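Local coordinates for 190aa long hypothetical protein (Pyrococcus horikoshii, PDB 2DDZ), which is of unknown function, belongs to the DUF366 family of the class II tRNA synthetase-like clan and forms a hexamer, at residues P161-F164 with M165-A169. Sequence-based numbering, arbitrary orientation.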
loop_
_atom_site.group_PDB
_atom_site.type_symbol
_atom_site.label_atom_id
_atom_site.label_comp_id
_atom_site.label_asym_id
_atom_site.label_seq_id
_atom_site.Cartn_x
_atom_site.Cartn_y
_atom_site.Cartn_z
ATOM N N PRO E 161 -6.600 -0.424 -40.349
ATOM C CA PRO E 161 -6.301 0.321 -39.122
ATOM C C PRO E 161 -7.568 0.742 -38.377
ATOM O O PRO E 161 -7.770 0.364 -37.221
ATOM C CB PRO E 161 -5.511 1.522 -39.633
ATOM C CG PRO E 161 -4.794 0.973 -40.802
ATOM C CD PRO E 161 -5.850 0.135 -41.488
ATOM N N THR E 162 -8.418 1.512 -39.057
ATOM C CA THR E 162 -9.670 2.012 -38.488
ATOM C C THR E 162 -10.540 0.931 -37.846
ATOM O O THR E 162 -10.926 1.047 -36.683
ATOM C CB THR E 162 -10.526 2.737 -39.559
ATOM O OG1 THR E 162 -9.723 3.703 -40.247
ATOM C CG2 THR E 162 -11.691 3.461 -38.907
ATOM N N GLU E 163 -10.852 -0.118 -38.594
ATOM C CA GLU E 163 -11.687 -1.182 -38.054
ATOM C C GLU E 163 -10.996 -1.915 -36.908
ATOM O O GLU E 163 -11.640 -2.291 -35.928
ATOM C CB GLU E 163 -12.058 -2.167 -39.165
ATOM C CG GLU E 163 -13.176 -3.145 -38.804
ATOM C CD GLU E 163 -12.710 -4.298 -37.928
ATOM O OE1 GLU E 163 -11.618 -4.844 -38.191
ATOM O OE2 GLU E 163 -13.444 -4.670 -36.989
ATOM N N PHE E 164 -9.687 -2.119 -37.024
ATOM C CA PHE E 164 -8.960 -2.812 -35.963
ATOM C C PHE E 164 -9.019 -1.968 -34.676
ATOM O O PHE E 164 -9.295 -2.492 -33.605
ATOM C CB PHE E 164 -7.497 -3.069 -36.371
ATOM C CG PHE E 164 -6.742 -3.928 -35.388
ATOM C CD1 PHE E 164 -6.998 -5.294 -35.287
ATOM C CD2 PHE E 164 -5.813 -3.356 -34.522
ATOM C CE1 PHE E 164 -6.347 -6.074 -34.329
ATOM C CE2 PHE E 164 -5.158 -4.126 -33.563
ATOM C CZ PHE E 164 -5.423 -5.490 -33.465
ATOM N N MET E 165 -8.759 -0.667 -34.815
ATOM C CA MET E 165 -8.795 0.278 -33.702
ATOM C C MET E 165 -10.103 0.109 -32.908
ATOM O O MET E 165 -10.102 0.018 -31.679
ATOM C CB MET E 165 -8.691 1.728 -34.224
ATOM C CG MET E 165 -7.316 2.124 -34.804
ATOM S SD MET E 165 -7.169 3.729 -35.544
ATOM C CE MET E 165 -7.387 4.641 -34.230
ATOM N N GLU E 166 -11.217 0.054 -33.630
ATOM C CA GLU E 166 -12.537 -0.104 -33.029
ATOM C C GLU E 166 -12.714 -1.439 -32.291
ATOM O O GLU E 166 -13.158 -1.471 -31.138
ATOM C CB GLU E 166 -13.617 0.006 -34.116
ATOM C CG GLU E 166 -15.048 0.159 -33.619
ATOM C CD GLU E 166 -15.322 1.547 -33.076
ATOM O OE1 GLU E 166 -14.663 2.499 -33.548
ATOM O OE2 GLU E 166 -16.199 1.690 -32.193
ATOM N N ARG E 167 -12.376 -2.544 -32.956
ATOM C CA ARG E 167 -12.566 -3.859 -32.349
ATOM C C ARG E 167 -11.607 -4.188 -31.219
ATOM O O ARG E 167 -11.997 -4.812 -30.228
ATOM C CB ARG E 167 -12.481 -4.966 -33.408
ATOM C CG ARG E 167 -13.080 -6.283 -32.904
ATOM C CD ARG E 167 -12.925 -7.417 -33.898
ATOM N NE ARG E 167 -13.050 -6.932 -35.261
ATOM C CZ ARG E 167 -13.053 -7.707 -36.342
ATOM N NH1 ARG E 167 -13.165 -7.156 -37.549
ATOM N NH2 ARG E 167 -12.950 -9.025 -36.227
ATOM N N SER E 168 -10.351 -3.780 -31.378
ATOM C CA SER E 168 -9.342 -4.041 -30.357
ATOM C C SER E 168 -9.585 -3.164 -29.128
ATOM O O SER E 168 -9.364 -3.612 -28.003
ATOM C CB SER E 168 -7.932 -3.817 -30.930
ATOM O OG SER E 168 -7.752 -2.474 -31.345
ATOM N N ALA E 169 -10.060 -1.936 -29.332
ATOM C CA ALA E 169 -10.335 -1.052 -28.198
ATOM C C ALA E 169 -11.393 -1.676 -27.290
ATOM O O ALA E 169 -11.263 -1.676 -26.061
ATOM C CB ALA E 169 -10.810 0.305 -28.692
#
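Ser168 packs against Phe164 one turn back in the first turns of helix 161-184, with CB over one ring face, 4.1 Å from the centroid and 20° off its normal, a CH-pi contact. With OG set between the backbone N and the carbonyl carbon (chi1 62°), Ser168 turns it back to donate to Phe164 O (2.7 Å) from above the carbonyl plane, while the helical bond from Ser168 N reaches the same oxygen (2.8 Å); two donors thus grip the carbonyl of a buried residue. Tyr71 OH is a further partner of this hydroxyl.

In contrast to this buried side, an i to i+4 salt bridge joins exposed Arg167 to partly exposed Glu163. Arg167 meets Glu163 OE2 side-on through NH1 (2.6 Å) and NE (2.9 Å), with OE2 lying in the guanidinium plane; NE takes the syn lone pair, whereas NH1 lies above the carboxylate plane, the two planes being 62° apart. Glu163 OE1 bonds to Tyr102 OH, so the carboxylate is probably restrained from turning. Replacing Glu163 with alanine is likely to leave Arg167 without its acidic mate and Tyr102 OH without this bond.

Phe164 and Ser168 lie on helix 81-100, touching Leu98, with Tyr102 edge-to-face on the phenyl ring, while Met165 and Ala169 rest on strands 5-8 and 36-45, so the helix start bridges helix and sheet.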